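Local coordinates for tyrosine recombinase XerH (Helicobacter pylori, PDB 5JK0) that cuts and rejoins DNA at difH sites as a site-specific tyrosine recombinase, resolving chromosome dimers and serving chromosome segregation, at a contact of chain A with DNA and the interface of chains A and B. Sequence-based numbering; all coordinates share one arbitrary frame. Chains: chain A/B, Tyrosine recombinase XerH.

Contact 1: a contact of chain A with DNA. Residues chain A 194, 196-197, 200, 279, 284, 288. With nucleotides of chain C.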
# COMPACT_ATOMS: atom_id res chain seq x y z
N SER A 194 41.96 -13.47 -25.00
CA SER A 194 43.24 -13.47 -24.30
C SER A 194 43.10 -14.23 -22.98
O SER A 194 42.01 -14.33 -22.43
CB SER A 194 43.73 -12.04 -24.04
OG SER A 194 42.86 -11.35 -23.17
N LYS A 196 43.96 -13.45 -20.14
CA LYS A 196 43.67 -12.57 -19.02
C LYS A 196 42.17 -12.34 -18.82
O LYS A 196 41.73 -12.05 -17.71
CB LYS A 196 44.37 -11.22 -19.21
N VAL A 197 41.39 -12.49 -19.89
CA VAL A 197 39.97 -12.16 -19.83
C VAL A 197 39.05 -13.32 -20.23
O VAL A 197 37.83 -13.21 -20.11
CB VAL A 197 39.63 -10.96 -20.74
CG1 VAL A 197 40.57 -9.79 -20.45
CG2 VAL A 197 39.71 -11.36 -22.20
N ARG A 200 36.80 -14.91 -17.29
CA ARG A 200 35.83 -13.94 -16.78
C ARG A 200 34.73 -13.63 -17.80
O ARG A 200 33.55 -13.63 -17.47
CB ARG A 200 36.54 -12.65 -16.37
CG ARG A 200 35.61 -11.56 -15.87
CD ARG A 200 36.31 -10.22 -15.86
NE ARG A 200 36.72 -9.83 -17.21
CZ ARG A 200 37.59 -8.86 -17.47
NH1 ARG A 200 38.16 -8.18 -16.48
NH2 ARG A 200 37.91 -8.57 -18.73
N GLN A 279 40.79 -4.78 -14.07
CA GLN A 279 42.09 -4.95 -13.44
C GLN A 279 42.28 -4.00 -12.27
O GLN A 279 43.07 -4.26 -11.36
CB GLN A 279 43.21 -4.75 -14.47
CG GLN A 279 43.25 -5.82 -15.54
CD GLN A 279 44.49 -5.74 -16.41
OE1 GLN A 279 45.25 -4.78 -16.32
NE2 GLN A 279 44.69 -6.74 -17.25
N LEU A 284 32.80 -3.67 -14.33
CA LEU A 284 32.93 -3.47 -15.77
C LEU A 284 31.83 -2.57 -16.30
O LEU A 284 30.77 -2.43 -15.67
CB LEU A 284 32.91 -4.82 -16.50
CG LEU A 284 34.00 -5.83 -16.12
CD1 LEU A 284 33.69 -7.19 -16.72
CD2 LEU A 284 35.37 -5.34 -16.57
N TYR A 288 31.94 -2.23 -22.48
CA TYR A 288 32.83 -3.37 -22.61
C TYR A 288 32.04 -4.66 -22.83
O TYR A 288 32.41 -5.49 -23.66
CB TYR A 288 33.72 -3.50 -21.37
CG TYR A 288 34.70 -4.65 -21.45
CD1 TYR A 288 35.87 -4.54 -22.19
CD2 TYR A 288 34.46 -5.85 -20.78
CE1 TYR A 288 36.77 -5.59 -22.26
CE2 TYR A 288 35.36 -6.90 -20.85
CZ TYR A 288 36.51 -6.76 -21.59
OH TYR A 288 37.41 -7.81 -21.66
P DA C 2 44.96 -8.26 -22.87
OP1 DA C 2 45.67 -9.25 -22.03
OP2 DA C 2 44.16 -8.72 -24.03
O5' DA C 2 44.02 -7.37 -21.94
C5' DA C 2 44.55 -6.75 -20.78
C4' DA C 2 43.66 -5.61 -20.31
O4' DA C 2 43.64 -4.56 -21.32
C3' DA C 2 42.19 -5.98 -20.07
O3' DA C 2 41.70 -5.31 -18.92
C2' DA C 2 41.51 -5.46 -21.34
C1' DA C 2 42.31 -4.19 -21.57
N9 DA C 2 42.20 -3.67 -22.93
C8 DA C 2 41.85 -4.36 -24.05
N7 DA C 2 41.82 -3.62 -25.14
C5 DA C 2 42.18 -2.36 -24.69
C6 DA C 2 42.34 -1.12 -25.35
N6 DA C 2 42.14 -0.96 -26.66
N1 DA C 2 42.70 -0.06 -24.61
C2 DA C 2 42.89 -0.22 -23.29
N3 DA C 2 42.77 -1.33 -22.56
C4 DA C 2 42.41 -2.37 -23.33
P DG C 3 40.37 -5.81 -18.18
OP1 DG C 3 40.10 -4.87 -17.07
OP2 DG C 3 40.55 -7.25 -17.88
O5' DG C 3 39.22 -5.66 -19.30
C5' DG C 3 38.20 -4.67 -19.18
C4' DG C 3 38.75 -3.26 -19.35
O4' DG C 3 39.40 -3.13 -20.63
C3' DG C 3 37.72 -2.16 -19.38
O3' DG C 3 37.32 -1.83 -18.06
C2' DG C 3 38.49 -1.02 -20.04
C1' DG C 3 39.50 -1.75 -20.94
N9 DG C 3 39.26 -1.55 -22.37
C8 DG C 3 38.83 -2.48 -23.28
N7 DG C 3 38.70 -2.00 -24.49
C5 DG C 3 39.06 -0.67 -24.37
C6 DG C 3 39.12 0.36 -25.34
O6 DG C 3 38.85 0.29 -26.55
N1 DG C 3 39.53 1.57 -24.79
C2 DG C 3 39.85 1.77 -23.47
N2 DG C 3 40.23 3.01 -23.13
N3 DG C 3 39.81 0.81 -22.55
C4 DG C 3 39.40 -0.37 -23.07
O HOH W 1 42.73 -8.77 -16.97
O HOH W 2 41.66 -8.59 -24.39
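A:Arg200 and A:Tyr288 meet the sugar-phosphate backbone of DG3 of chain C, where the catalytic domain of this tyrosine recombinase lies along difH DNA. The guanidinium of A:Arg200 comes end-on to the phosphate. NH1 forms a salt bridge with the phosphate oxygen OP2 of DG3 at 2.9 Å, and NH2 donates to the ester oxygen O5' of the same nucleotide at 3.2 Å. Both acceptors are tilted out of the guanidinium plane, OP2 by 23°, while the phosphorus sits at the group's edge. The chain leaves with CG anti to the backbone N and then bends at chi3 (62°), which turns the planar head toward the DNA. A:Leu284 CD2 sits above one guanidinium face, toward its rim, 4.0 Å from the plane; an apolar branch can cover the flat face while the N-H groups stay turned to the DNA. On the same nucleotide, A:Tyr288 presents its ring face to the deoxyribose C5' of DG3, 3.6 Å from the ring centroid; the electron-rich face suits the polarised C-H of C5', which lies toward the rim (CH-pi). The hydrogen bonds go to phosphate and ester oxygens, which suggests little base reading here. The other phosphate oxygen, OP1, takes the backbone N of A:Gln279. Extended beyond CG, the side chain of A:Gln279 runs alongside the DA2 sugar, and its amide NE2 reaches OP2 of DG3 through water 1. One phosphate step away, A:Ser194 OG donates to OP2 of DA2 at 3.1 Å, a small hydroxyl that can come close to the phosphate oxygen. The methyl CG1 of A:Val197 packs 3.6 Å from OP2 of DG3.

Contact 2: the interface of chains A and B. Residues chain A 151, 153; chain B 141-142, 151, 153.
A short antiparallel beta bridge, with an isoleucine pair beside it, joins two subunits of the deposited four-copy assembly of this tyrosine recombinase and probably contributes to holding the recombinases together on difH DNA. It forms between the extended segments that follow helix 123-143, and A:Ser151 meets B:Ser151 through their main chains. The N of A:Ser151 donates to the O of B:Ser151 at 2.9 Å, nearly straight at 162° at the hydrogen. The return bond, from the N of B:Ser151 to the O of A:Ser151, is shorter at 2.6 Å and more bent. Both donors lie in the plane of the carbonyl they meet, as in an antiparallel pairing, here confined to one residue from each chain. The bridge itself does not depend on the side chains, but serine's small CB and OG let CG1 of B:Ile153 pack at A:Ser151, 4.0 Å from its CB. Further along, the two isoleucines, A:Ile153 and B:Ile153, meet end to end through their CD1 methyls, 3.8 Å apart. In each, CG1 stands anti to the carbonyl carbon (chi1 -59° in A:Ile153), and chi2 near -60° carries the terminal methyl toward its counterpart. Branched and apolar, isoleucine can fill such a junction on several sides: CG1 of A:Ile153 also rests against the backbone O of B:Asp141, near the end of helix 123-143, while its CG2 faces CA of B:Lys142. The two isoleucines thus have unlike neighbours, and the pairing departs from perfect symmetry. Water 3 adds a polar link: B:Ser151 OG lies 2.6 Å from it, and the backbone N of A:Ile153 lies 3.1 Å from the same water.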
# COMPACT_ATOMS: atom_id res chain seq x y z
N SER A 151 -2.39 32.68 -12.09
CA SER A 151 -1.41 32.02 -12.93
C SER A 151 -1.83 31.98 -14.40
O SER A 151 -2.99 32.22 -14.73
CB SER A 151 -1.16 30.59 -12.44
OG SER A 151 -0.81 30.59 -11.06
N ILE A 153 -2.12 29.34 -17.55
CA ILE A 153 -2.22 27.89 -17.72
C ILE A 153 -2.15 27.48 -19.18
O ILE A 153 -2.98 27.89 -19.99
CB ILE A 153 -3.52 27.35 -17.10
CG1 ILE A 153 -3.58 27.67 -15.60
CG2 ILE A 153 -3.63 25.85 -17.33
CD1 ILE A 153 -2.44 27.07 -14.80
N ASP B 141 -9.80 25.17 -13.29
CA ASP B 141 -8.45 25.71 -13.24
C ASP B 141 -7.85 25.87 -14.64
O ASP B 141 -7.01 26.73 -14.87
CB ASP B 141 -7.53 24.81 -12.40
CG ASP B 141 -7.82 24.90 -10.91
OD1 ASP B 141 -8.50 25.86 -10.50
OD2 ASP B 141 -7.34 24.03 -10.16
N LYS B 142 -8.31 25.04 -15.58
CA LYS B 142 -7.74 25.02 -16.92
C LYS B 142 -8.60 25.76 -17.94
O LYS B 142 -8.22 25.87 -19.11
CB LYS B 142 -7.53 23.58 -17.38
CG LYS B 142 -6.61 22.77 -16.49
CD LYS B 142 -6.66 21.29 -16.85
CE LYS B 142 -5.82 20.46 -15.90
NZ LYS B 142 -5.98 19.00 -16.16
N SER B 151 -5.39 33.33 -14.53
CA SER B 151 -6.37 32.37 -14.04
C SER B 151 -6.33 32.18 -12.53
O SER B 151 -5.26 32.21 -11.92
CB SER B 151 -6.17 31.03 -14.73
OG SER B 151 -6.11 31.18 -16.14
N ILE B 153 -6.58 29.65 -9.43
CA ILE B 153 -6.21 28.24 -9.29
C ILE B 153 -6.68 27.64 -7.97
O ILE B 153 -6.27 28.09 -6.89
CB ILE B 153 -4.68 28.06 -9.40
CG1 ILE B 153 -4.16 28.65 -10.72
CG2 ILE B 153 -4.32 26.58 -9.30
CD1 ILE B 153 -4.78 28.03 -11.95
O HOH W 3 -4.47 31.25 -18.09

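Contact 1 and contact 2 lie about 58 Å apart, measured between the centres of their C-alpha atoms, and share no residue. Contact 1 draws on helix 198-211 with the loop before it, and on helix 286-299 with the loop before it; its centre is about 17 Å from the catalytic A:Arg214. Contact 2 belongs to the end of helix 123-143 and the segment after it, about 37 Å from B:Arg214. Contact 1 is thus suited to seating the catalytic domain on difH, whereas contact 2 may join subunits away from the chemistry. The assembly holds four copies, and each contact could recur in it.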